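BRO1 protein (Saccharomyces cerevisiae, PDB 1ZB1) acts as an adapter that recruits the DOA4 deubiquitinase to endosomes and helps sort cargo into multivesicular bodies, the deposited chain being its Bro1 domain. Local coordinates at residues Phe159-Ser163 against Glu164-Asn168; Val172-Ser176 against Glu177-Phe181; Tyr208-Ile211 against Ser212-Arg216. One frame throughout, in Å; residues are numbered along the deposited sequence.

Interaction 1: residues Phe159-Ser163 against Glu164-Asn168; sequences FEYLS and ENFLN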
ATOM      1  N   PHE A 159       3.154  -6.147   0.201  1.00 16.11           N
ATOM      2  CA  PHE A 159       3.218  -6.013   1.662  1.00 15.91           C
ATOM      3  C   PHE A 159       2.535  -7.179   2.374  1.00 18.63           C
ATOM      4  O   PHE A 159       2.963  -7.603   3.453  1.00 17.56           O
ATOM      5  CB  PHE A 159       2.578  -4.701   2.115  1.00 16.34           C
ATOM      6  CG  PHE A 159       3.447  -3.494   1.888  1.00 15.14           C
ATOM      7  CD1 PHE A 159       4.749  -3.455   2.397  1.00 10.55           C
ATOM      8  CD2 PHE A 159       2.958  -2.383   1.201  1.00 14.12           C
ATOM      9  CE1 PHE A 159       5.553  -2.328   2.232  1.00 15.13           C
ATOM     10  CE2 PHE A 159       3.756  -1.245   1.031  1.00 15.24           C
ATOM     11  CZ  PHE A 159       5.059  -1.219   1.551  1.00 13.01           C
ATOM     12  N   GLU A 160       1.472  -7.687   1.763  1.00 18.14           N
ATOM     13  CA  GLU A 160       0.729  -8.812   2.313  1.00 22.21           C
ATOM     14  C   GLU A 160       1.617 -10.059   2.334  1.00 20.62           C
ATOM     15  O   GLU A 160       1.675 -10.771   3.338  1.00 19.77           O
ATOM     16  CB  GLU A 160      -0.523  -9.065   1.463  1.00 27.10           C
ATOM     17  CG  GLU A 160      -1.321 -10.293   1.862  1.00 35.77           C
ATOM     18  CD  GLU A 160      -2.609 -10.420   1.069  1.00 41.23           C
ATOM     19  OE1 GLU A 160      -2.538 -10.579  -0.171  1.00 46.15           O
ATOM     20  OE2 GLU A 160      -3.691 -10.354   1.689  1.00 45.47           O
ATOM     21  N   TYR A 161       2.306 -10.314   1.227  1.00 18.48           N
ATOM     22  CA  TYR A 161       3.202 -11.470   1.121  1.00 18.14           C
ATOM     23  C   TYR A 161       4.317 -11.365   2.155  1.00 17.57           C
ATOM     24  O   TYR A 161       4.711 -12.361   2.770  1.00 17.28           O
ATOM     25  CB  TYR A 161       3.814 -11.542  -0.281  1.00 18.09           C
ATOM     26  CG  TYR A 161       4.749 -12.720  -0.484  1.00 20.35           C
ATOM     27  CD1 TYR A 161       4.269 -13.941  -0.955  1.00 19.26           C
ATOM     28  CD2 TYR A 161       6.113 -12.611  -0.197  1.00 19.55           C
ATOM     29  CE1 TYR A 161       5.123 -15.026  -1.142  1.00 21.60           C
ATOM     30  CE2 TYR A 161       6.975 -13.690  -0.375  1.00 19.58           C
ATOM     31  CZ  TYR A 161       6.471 -14.895  -0.851  1.00 23.19           C
ATOM     32  OH  TYR A 161       7.318 -15.962  -1.057  1.00 25.92           O
ATOM     33  N   LEU A 162       4.836 -10.156   2.333  1.00 17.31           N
ATOM     34  CA  LEU A 162       5.888  -9.918   3.311  1.00 17.69           C
ATOM     35  C   LEU A 162       5.413 -10.237   4.741  1.00 18.94           C
ATOM     36  O   LEU A 162       6.124 -10.889   5.514  1.00 18.78           O
ATOM     37  CB  LEU A 162       6.340  -8.453   3.242  1.00 17.03           C
ATOM     38  CG  LEU A 162       7.246  -8.068   2.059  1.00 16.94           C
ATOM     39  CD1 LEU A 162       7.352  -6.552   1.980  1.00 16.79           C
ATOM     40  CD2 LEU A 162       8.635  -8.690   2.230  1.00 14.38           C
ATOM     41  N   SER A 163       4.216  -9.780   5.094  1.00 19.88           N
ATOM     42  CA  SER A 163       3.716 -10.020   6.448  1.00 23.47           C
ATOM     43  C   SER A 163       3.443 -11.491   6.720  1.00 24.41           C
ATOM     44  O   SER A 163       3.599 -11.956   7.847  1.00 22.73           O
ATOM     45  CB  SER A 163       2.441  -9.212   6.712  1.00 24.23           C
ATOM     46  OG  SER A 163       1.351  -9.733   5.981  1.00 32.42           O
ATOM     47  N   GLU A 164       3.044 -12.227   5.689  1.00 25.35           N
ATOM     48  CA  GLU A 164       2.744 -13.646   5.863  1.00 27.50           C
ATOM     49  C   GLU A 164       3.927 -14.590   5.648  1.00 26.94           C
ATOM     50  O   GLU A 164       3.863 -15.754   6.051  1.00 26.65           O
ATOM     51  CB  GLU A 164       1.607 -14.057   4.920  1.00 30.32           C
ATOM     52  CG  GLU A 164       0.373 -13.183   5.025  1.00 35.80           C
ATOM     53  CD  GLU A 164      -0.767 -13.666   4.147  1.00 38.62           C
ATOM     54  OE1 GLU A 164      -0.501 -14.139   3.022  1.00 39.41           O
ATOM     55  OE2 GLU A 164      -1.933 -13.559   4.579  1.00 42.84           O
ATOM     56  N   ASN A 165       5.011 -14.103   5.045  1.00 25.48           N
ATOM     57  CA  ASN A 165       6.153 -14.974   4.766  1.00 25.97           C
ATOM     58  C   ASN A 165       7.492 -14.750   5.471  1.00 26.43           C
ATOM     59  O   ASN A 165       8.332 -15.644   5.470  1.00 26.06           O
ATOM     60  CB  ASN A 165       6.376 -15.026   3.253  1.00 25.89           C
ATOM     61  CG  ASN A 165       5.283 -15.798   2.544  1.00 30.10           C
ATOM     62  OD1 ASN A 165       5.336 -17.029   2.454  1.00 31.28           O
ATOM     63  ND2 ASN A 165       4.269 -15.085   2.057  1.00 25.92           N
ATOM     64  N   PHE A 166       7.715 -13.578   6.055  1.00 26.86           N
ATOM     65  CA  PHE A 166       8.975 -13.338   6.761  1.00 28.87           C
ATOM     66  C   PHE A 166       8.637 -12.939   8.194  1.00 31.28           C
ATOM     67  O   PHE A 166       8.126 -11.847   8.437  1.00 32.25           O
ATOM     68  CB  PHE A 166       9.778 -12.247   6.052  1.00 28.57           C
ATOM     69  CG  PHE A 166      10.077 -12.563   4.614  1.00 27.68           C
ATOM     70  CD1 PHE A 166       9.225 -12.133   3.601  1.00 27.32           C
ATOM     71  CD2 PHE A 166      11.201 -13.311   4.271  1.00 27.75           C
ATOM     72  CE1 PHE A 166       9.490 -12.441   2.264  1.00 27.64           C
ATOM     73  CE2 PHE A 166      11.474 -13.626   2.940  1.00 28.45           C
ATOM     74  CZ  PHE A 166      10.616 -13.190   1.933  1.00 27.39           C
ATOM     75  N   LEU A 167       8.951 -13.820   9.143  1.00 32.90           N
ATOM     76  CA  LEU A 167       8.582 -13.597  10.542  1.00 34.72           C
ATOM     77  C   LEU A 167       9.589 -13.152  11.611  1.00 35.02           C
ATOM     78  O   LEU A 167       9.176 -12.631  12.649  1.00 37.19           O
ATOM     79  CB  LEU A 167       7.869 -14.851  11.057  1.00 37.52           C
ATOM     80  CG  LEU A 167       6.758 -15.420  10.165  1.00 38.66           C
ATOM     81  CD1 LEU A 167       6.275 -16.739  10.749  1.00 38.79           C
ATOM     82  CD2 LEU A 167       5.606 -14.422  10.045  1.00 39.52           C
ATOM     83  N   ASN A 168      10.883 -13.352  11.399  1.00 33.10           N
ATOM     84  CA  ASN A 168      11.849 -12.959  12.430  1.00 32.34           C
ATOM     85  C   ASN A 168      12.928 -11.995  11.934  1.00 30.02           C
ATOM     86  O   ASN A 168      14.114 -12.160  12.240  1.00 28.54           O
ATOM     87  CB  ASN A 168      12.507 -14.213  13.020  1.00 35.61           C
ATOM     88  CG  ASN A 168      11.509 -15.132  13.706  1.00 39.13           C
ATOM     89  OD1 ASN A 168      10.977 -14.809  14.770  1.00 42.50           O
ATOM     90  ND2 ASN A 168      11.242 -16.281  13.092  1.00 42.70           N
TER
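Glu164 N donates to Glu160 O and Phe166 N to Leu162 O, i to i+4 bonds of the final turn of helix 146-165, and Phe166 is the first residue to leave helical backbone angles. At this C-terminal helix end in the Bro1 domain, side-chain donors add to the backbone bonds. Tyr161 O receives a weak bond from Asn165 N, bent to 125° at the hydrogen, and a straighter one from the Asn165 amide, with ND2 2.9 Å from Tyr161 O on a lone pair in the carbonyl plane. Asparagine is short enough to fold back in this way. With CG beside its own N (chi1 -71°), its amide also stacks on the Tyr161 ring, the planes 22° apart and ND2 over the ring centre, 3.2 Å above the plane. Ser163 OG bonds Glu160 O at 2.9 Å, tilted out of the carbonyl plane on the same face as Glu164 N. The Glu160 and Glu164 side chains run side by side; their like charges (OE2 to OE2 4.7 Å) are probably eased by Arg180, a long, weak ion partner of both. Phe166 brings its ring obliquely to two neighbours: CE1 is 3.9 Å from Tyr161 CE2, and CD1 3.8 Å from Leu162 CD2.

Interaction 2: residues Val172-Ser176 against Glu177-Phe181; sequences VDLQS and ENTRF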
ATOM      1  N   VAL A 172      12.679  -3.420  12.056  1.00 19.86           N
ATOM      2  CA  VAL A 172      11.328  -3.056  12.467  1.00 21.23           C
ATOM      3  C   VAL A 172      10.390  -2.940  11.265  1.00 20.04           C
ATOM      4  O   VAL A 172       9.189  -3.199  11.374  1.00 18.69           O
ATOM      5  CB  VAL A 172      11.328  -1.714  13.254  1.00 25.21           C
ATOM      6  CG1 VAL A 172      11.932  -0.599  12.413  1.00 26.98           C
ATOM      7  CG2 VAL A 172       9.909  -1.350  13.667  1.00 32.24           C
ATOM      8  N   ASP A 173      10.946  -2.556  10.117  1.00 19.79           N
ATOM      9  CA  ASP A 173      10.163  -2.406   8.891  1.00 18.98           C
ATOM     10  C   ASP A 173       9.533  -3.717   8.444  1.00 20.91           C
ATOM     11  O   ASP A 173       8.468  -3.720   7.827  1.00 19.82           O
ATOM     12  CB  ASP A 173      11.051  -1.918   7.737  1.00 17.26           C
ATOM     13  CG  ASP A 173      11.603  -0.535   7.965  1.00 16.64           C
ATOM     14  OD1 ASP A 173      12.810  -0.325   7.691  1.00 19.98           O
ATOM     15  OD2 ASP A 173      10.833   0.343   8.407  1.00 18.24           O
ATOM     16  N   LEU A 174      10.202  -4.829   8.734  1.00 19.30           N
ATOM     17  CA  LEU A 174       9.700  -6.123   8.296  1.00 19.72           C
ATOM     18  C   LEU A 174       8.959  -6.924   9.351  1.00 20.08           C
ATOM     19  O   LEU A 174       8.719  -8.122   9.175  1.00 21.72           O
ATOM     20  CB  LEU A 174      10.844  -6.955   7.696  1.00 19.63           C
ATOM     21  CG  LEU A 174      11.301  -6.540   6.285  1.00 23.36           C
ATOM     22  CD1 LEU A 174      10.155  -6.730   5.276  1.00 21.03           C
ATOM     23  CD2 LEU A 174      11.744  -5.091   6.302  1.00 26.71           C
ATOM     24  N   GLN A 175       8.601  -6.277  10.453  1.00 21.81           N
ATOM     25  CA  GLN A 175       7.839  -6.968  11.482  1.00 23.05           C
ATOM     26  C   GLN A 175       6.471  -7.230  10.853  1.00 23.65           C
ATOM     27  O   GLN A 175       5.886  -6.336  10.237  1.00 20.81           O
ATOM     28  CB  GLN A 175       7.703  -6.094  12.730  1.00 25.48           C
ATOM     29  CG  GLN A 175       9.023  -5.889  13.446  1.00 28.89           C
ATOM     30  CD  GLN A 175       9.796  -7.194  13.580  1.00 32.05           C
ATOM     31  OE1 GLN A 175      10.902  -7.331  13.053  1.00 33.61           O
ATOM     32  NE2 GLN A 175       9.207  -8.164  14.272  1.00 29.60           N
ATOM     33  N   SER A 176       5.968  -8.449  11.006  1.00 21.42           N
ATOM     34  CA  SER A 176       4.687  -8.841  10.416  1.00 23.61           C
ATOM     35  C   SER A 176       3.526  -7.864  10.618  1.00 22.42           C
ATOM     36  O   SER A 176       2.738  -7.633   9.699  1.00 20.54           O
ATOM     37  CB  SER A 176       4.282 -10.231  10.928  1.00 25.70           C
ATOM     38  OG  SER A 176       3.080 -10.662  10.308  1.00 30.19           O
ATOM     39  N   GLU A 177       3.408  -7.284  11.806  1.00 23.30           N
ATOM     40  CA  GLU A 177       2.309  -6.355  12.053  1.00 25.18           C
ATOM     41  C   GLU A 177       2.481  -5.019  11.324  1.00 24.25           C
ATOM     42  O   GLU A 177       1.495  -4.353  10.989  1.00 22.10           O
ATOM     43  CB  GLU A 177       2.116  -6.120  13.562  1.00 28.25           C
ATOM     44  CG  GLU A 177       3.307  -5.520  14.302  1.00 35.61           C
ATOM     45  CD  GLU A 177       4.414  -6.528  14.610  1.00 37.44           C
ATOM     46  OE1 GLU A 177       5.396  -6.128  15.278  1.00 34.00           O
ATOM     47  OE2 GLU A 177       4.311  -7.705  14.194  1.00 42.61           O
ATOM     48  N   ASN A 178       3.724  -4.632  11.056  1.00 21.36           N
ATOM     49  CA  ASN A 178       3.958  -3.371  10.365  1.00 22.07           C
ATOM     50  C   ASN A 178       3.759  -3.492   8.856  1.00 20.07           C
ATOM     51  O   ASN A 178       3.281  -2.559   8.218  1.00 20.21           O
ATOM     52  CB  ASN A 178       5.347  -2.824  10.701  1.00 21.25           C
ATOM     53  CG  ASN A 178       5.464  -2.409  12.161  1.00 24.05           C
ATOM     54  OD1 ASN A 178       4.496  -1.932  12.755  1.00 21.76           O
ATOM     55  ND2 ASN A 178       6.651  -2.575  12.738  1.00 20.78           N
ATOM     56  N   THR A 179       4.109  -4.637   8.279  1.00 20.34           N
ATOM     57  CA  THR A 179       3.896  -4.816   6.848  1.00 20.86           C
ATOM     58  C   THR A 179       2.403  -5.037   6.595  1.00 22.08           C
ATOM     59  O   THR A 179       1.886  -4.708   5.526  1.00 19.93           O
ATOM     60  CB  THR A 179       4.724  -5.995   6.284  1.00 22.38           C
ATOM     61  OG1 THR A 179       4.672  -7.109   7.184  1.00 33.79           O
ATOM     62  CG2 THR A 179       6.179  -5.554   6.069  1.00 14.62           C
ATOM     63  N   ARG A 180       1.702  -5.582   7.587  1.00 21.50           N
ATOM     64  CA  ARG A 180       0.260  -5.791   7.454  1.00 22.75           C
ATOM     65  C   ARG A 180      -0.407  -4.403   7.425  1.00 21.21           C
ATOM     66  O   ARG A 180      -1.333  -4.146   6.640  1.00 18.92           O
ATOM     67  CB  ARG A 180      -0.269  -6.599   8.645  1.00 26.27           C
ATOM     68  CG  ARG A 180      -1.771  -6.845   8.634  1.00 30.20           C
ATOM     69  CD  ARG A 180      -2.088  -8.253   8.156  1.00 37.77           C
ATOM     70  NE  ARG A 180      -2.311  -8.316   6.716  1.00 39.67           N
ATOM     71  CZ  ARG A 180      -2.243  -9.430   5.996  1.00 40.98           C
ATOM     72  NH1 ARG A 180      -1.948 -10.587   6.575  1.00 40.27           N
ATOM     73  NH2 ARG A 180      -2.484  -9.388   4.694  1.00 41.49           N
ATOM     74  N   PHE A 181       0.077  -3.514   8.288  1.00 19.31           N
ATOM     75  CA  PHE A 181      -0.436  -2.147   8.368  1.00 19.51           C
ATOM     76  C   PHE A 181      -0.228  -1.473   7.012  1.00 18.53           C
ATOM     77  O   PHE A 181      -1.144  -0.863   6.462  1.00 17.18           O
ATOM     78  CB  PHE A 181       0.305  -1.380   9.481  1.00 20.02           C
ATOM     79  CG  PHE A 181       0.041   0.105   9.500  1.00 23.83           C
ATOM     80  CD1 PHE A 181      -1.244   0.604   9.711  1.00 24.00           C
ATOM     81  CD2 PHE A 181       1.087   1.009   9.313  1.00 25.16           C
ATOM     82  CE1 PHE A 181      -1.484   1.979   9.736  1.00 25.84           C
ATOM     83  CE2 PHE A 181       0.860   2.388   9.334  1.00 28.23           C
ATOM     84  CZ  PHE A 181      -0.432   2.873   9.547  1.00 26.21           C
TER
HETATM   85  O   HOH W   1       6.932  -8.761   7.066  1.00 19.54           O
HETATM   86  O   HOH W   2       0.210 -10.979   8.637  1.00 57.16           O
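Asn178 reaches back from the first turn of helix 176-198 to Val172, and its amide ties the incoming loop to the helix start. The side-chain hydrogen bond is nearly straight: ND2 lies 2.9 Å from Val172 O, with 161° at the hydrogen, and the acceptor sits close to the amide plane. Gln175 N approaches Val172 O from the opposite face, so the carbonyl is gripped from both sides. Asparagine suits the place because a chi1 of -67°, turning CG away from the carbonyl carbon, puts the short amide within bonding distance of Val172 O, the donor tilted from the carbonyl plane.

The backbone bonds open the helix. Gln175 occupies the N-cap position, and its carbonyl accepts from two amides: Thr179 N at 3.1 Å from Gln175 O, and Asn178 N, which stands well above the carbonyl plane. Arg180 N to Ser176 O continues the pattern.

Water extends the polar network. One molecule donates to Leu174 O and also bonds Thr179 OG1, each 2.8 Å from the water oxygen, while a second links Ser176 OG and Arg180 NH1 weakly. OG1 also lies near Ser176 O and Gln175 O, both at best weak partners.

Methyl groups make van der Waals contacts, here with polar atoms. Thr179, being branched, turns CG2 to the loop, 3.4 Å from Asp173 O, a buried carbonyl that has no hydrogen-bonding partner. Val172 CG2 rests 3.6 Å from Asn178 ND2.

The surroundings explain the remaining polar groups. Asp173 is held by Lys16, Tyr239 and Ala102, whereas Ser176 OG bonds Ser163 O of helix 146-165. That helix also packs on Leu174 and Thr179, helix 118-139 meets Leu174 through Phe127, and helix 208-230 places Phe228 against Asn178 and Phe181.

Interaction 3: residues Tyr208-Ile211 against Ser212-Arg216; sequences YTLI and SKLSR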
ATOM      1  N   TYR A 208     -26.335   6.283  -7.210  1.00 41.93           N
ATOM      2  CA  TYR A 208     -26.327   6.483  -5.769  1.00 39.63           C
ATOM      3  C   TYR A 208     -26.023   5.234  -4.959  1.00 38.58           C
ATOM      4  O   TYR A 208     -25.127   5.236  -4.115  1.00 36.63           O
ATOM      5  CB  TYR A 208     -27.666   7.083  -5.340  1.00 38.53           C
ATOM      6  CG  TYR A 208     -27.947   8.415  -6.005  1.00 38.65           C
ATOM      7  CD1 TYR A 208     -29.250   8.905  -6.119  1.00 37.71           C
ATOM      8  CD2 TYR A 208     -26.907   9.185  -6.526  1.00 36.99           C
ATOM      9  CE1 TYR A 208     -29.505  10.127  -6.740  1.00 38.00           C
ATOM     10  CE2 TYR A 208     -27.151  10.404  -7.145  1.00 38.42           C
ATOM     11  CZ  TYR A 208     -28.449  10.867  -7.251  1.00 38.52           C
ATOM     12  OH  TYR A 208     -28.684  12.067  -7.877  1.00 40.34           O
ATOM     13  N   THR A 209     -26.762   4.166  -5.221  1.00 37.48           N
ATOM     14  CA  THR A 209     -26.570   2.917  -4.504  1.00 37.82           C
ATOM     15  C   THR A 209     -25.125   2.401  -4.604  1.00 37.08           C
ATOM     16  O   THR A 209     -24.539   1.977  -3.606  1.00 35.45           O
ATOM     17  CB  THR A 209     -27.552   1.846  -5.034  1.00 39.91           C
ATOM     18  OG1 THR A 209     -27.333   0.607  -4.348  1.00 42.46           O
ATOM     19  CG2 THR A 209     -27.366   1.646  -6.532  1.00 39.25           C
ATOM     20  N   LEU A 210     -24.551   2.456  -5.801  1.00 35.83           N
ATOM     21  CA  LEU A 210     -23.184   1.980  -6.025  1.00 34.95           C
ATOM     22  C   LEU A 210     -22.171   2.781  -5.202  1.00 33.79           C
ATOM     23  O   LEU A 210     -21.399   2.213  -4.423  1.00 33.99           O
ATOM     24  CB  LEU A 210     -22.822   2.102  -7.509  1.00 34.71           C
ATOM     25  CG  LEU A 210     -21.894   1.074  -8.175  1.00 36.10           C
ATOM     26  CD1 LEU A 210     -21.210   1.745  -9.356  1.00 34.62           C
ATOM     27  CD2 LEU A 210     -20.861   0.542  -7.208  1.00 34.47           C
ATOM     28  N   ILE A 211     -22.172   4.097  -5.391  1.00 33.14           N
ATOM     29  CA  ILE A 211     -21.257   4.978  -4.674  1.00 32.28           C
ATOM     30  C   ILE A 211     -21.354   4.732  -3.173  1.00 31.71           C
ATOM     31  O   ILE A 211     -20.336   4.638  -2.487  1.00 31.06           O
ATOM     32  CB  ILE A 211     -21.556   6.469  -4.988  1.00 34.51           C
ATOM     33  CG1 ILE A 211     -21.137   6.798  -6.425  1.00 34.93           C
ATOM     34  CG2 ILE A 211     -20.783   7.381  -4.040  1.00 33.87           C
ATOM     35  CD1 ILE A 211     -21.850   6.005  -7.475  1.00 40.72           C
ATOM     36  N   SER A 212     -22.579   4.607  -2.673  1.00 29.68           N
ATOM     37  CA  SER A 212     -22.808   4.361  -1.255  1.00 29.48           C
ATOM     38  C   SER A 212     -22.100   3.098  -0.755  1.00 30.25           C
ATOM     39  O   SER A 212     -21.423   3.120   0.277  1.00 29.59           O
ATOM     40  CB  SER A 212     -24.308   4.245  -0.980  1.00 28.74           C
ATOM     41  OG  SER A 212     -24.543   3.935   0.378  1.00 26.74           O
ATOM     42  N   LYS A 213     -22.263   2.000  -1.488  1.00 30.31           N
ATOM     43  CA  LYS A 213     -21.648   0.727  -1.112  1.00 30.98           C
ATOM     44  C   LYS A 213     -20.123   0.789  -1.168  1.00 30.10           C
ATOM     45  O   LYS A 213     -19.445   0.287  -0.272  1.00 31.31           O
ATOM     46  CB  LYS A 213     -22.157  -0.390  -2.034  1.00 32.62           C
ATOM     47  CG  LYS A 213     -23.675  -0.446  -2.115  1.00 35.94           C
ATOM     48  CD  LYS A 213     -24.178  -1.489  -3.102  1.00 38.04           C
ATOM     49  CE  LYS A 213     -24.123  -2.886  -2.517  1.00 39.85           C
ATOM     50  NZ  LYS A 213     -24.907  -3.839  -3.351  1.00 41.58           N
ATOM     51  N   LEU A 214     -19.590   1.398  -2.224  1.00 28.85           N
ATOM     52  CA  LEU A 214     -18.145   1.526  -2.390  1.00 28.08           C
ATOM     53  C   LEU A 214     -17.552   2.431  -1.317  1.00 28.49           C
ATOM     54  O   LEU A 214     -16.435   2.203  -0.847  1.00 28.00           O
ATOM     55  CB  LEU A 214     -17.819   2.092  -3.775  1.00 28.24           C
ATOM     56  CG  LEU A 214     -18.142   1.177  -4.961  1.00 27.10           C
ATOM     57  CD1 LEU A 214     -18.005   1.944  -6.257  1.00 24.65           C
ATOM     58  CD2 LEU A 214     -17.215  -0.028  -4.935  1.00 25.80           C
ATOM     59  N   SER A 215     -18.306   3.462  -0.938  1.00 26.03           N
ATOM     60  CA  SER A 215     -17.865   4.394   0.086  1.00 24.71           C
ATOM     61  C   SER A 215     -17.824   3.694   1.429  1.00 25.37           C
ATOM     62  O   SER A 215     -16.916   3.922   2.221  1.00 26.38           O
ATOM     63  CB  SER A 215     -18.808   5.597   0.163  1.00 26.00           C
ATOM     64  OG  SER A 215     -18.648   6.437  -0.964  1.00 27.46           O
ATOM     65  N   ARG A 216     -18.802   2.833   1.686  1.00 25.24           N
ATOM     66  CA  ARG A 216     -18.830   2.121   2.950  1.00 27.49           C
ATOM     67  C   ARG A 216     -17.596   1.240   3.063  1.00 26.82           C
ATOM     68  O   ARG A 216     -16.994   1.136   4.131  1.00 27.33           O
ATOM     69  CB  ARG A 216     -20.086   1.259   3.074  1.00 29.02           C
ATOM     70  CG  ARG A 216     -20.216   0.617   4.443  1.00 34.84           C
ATOM     71  CD  ARG A 216     -20.305   1.685   5.532  1.00 40.84           C
ATOM     72  NE  ARG A 216     -19.946   1.180   6.855  1.00 44.46           N
ATOM     73  CZ  ARG A 216     -20.585   0.201   7.488  1.00 47.90           C
ATOM     74  NH1 ARG A 216     -21.629  -0.394   6.923  1.00 48.89           N
ATOM     75  NH2 ARG A 216     -20.176  -0.184   8.691  1.00 49.07           N
TER
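Leu214 packs against Leu210 one turn earlier, in the first turns of helix 208-230, one of the long helices of the Bro1 domain. From the backbone outward, Leu214 N donates to Leu210 O at 3.0 Å, almost straight at 170°. Its CB then lies 3.6 Å from Leu210 O, beside the same carbonyl. CG, which a chi1 of -68° swings back toward the preceding turn, lies alongside both that oxygen and a methyl, 3.5 Å from Leu210 O and 3.6 Å from Leu210 CD2. At the tip, CD1 meets Leu210 CD2 at 3.3 Å, closer than carbons usually pack. Leu210 has a chi1 of -146°, away from any staggered position, so the leucine pair appears strained. Leucine suits this apolar interface: Phe194, Val195 and Leu198 of the preceding helix 176-198 touch Leu214, and Leu198 touches Leu210 as well.

Lys213 lies alongside Thr209 and points the same way. Its CG passes 3.0 Å from Thr209 O with CD also against that oxygen; the chain bends at chi3, and the amine leads away from this partly exposed position.

On the side facing helix 242-269, Ile211 meets Tyr262. A serine suits the next turn because it is small and can return its hydroxyl to its own helix: Ser215 N and Ser215 OG both donate to Ile211 O, the amide lying 2.8 Å and the hydroxyl 2.9 Å from that oxygen, with OG well above the carbonyl plane.

Along the chain the three contacts come in series, with interaction 1 at the end of helix 146-165, interaction 2 at the start of helix 176-198 and interaction 3 at the start of helix 208-230. The first two, with centres about 8 Å apart, touch through Ser163 and Ser176 and through a long, weak Glu160-Arg180 ion pair, and so probably help fix how the two helices are joined. Interaction 3 lies farther along the elongated domain, its centre about 31 Å from that of interaction 2. Helix 176-198 bridges the gap: it begins in interaction 2, and residues near its other end pack on interaction 3. All three belong to the largely helical Bro1 domain, which may bind SNF7.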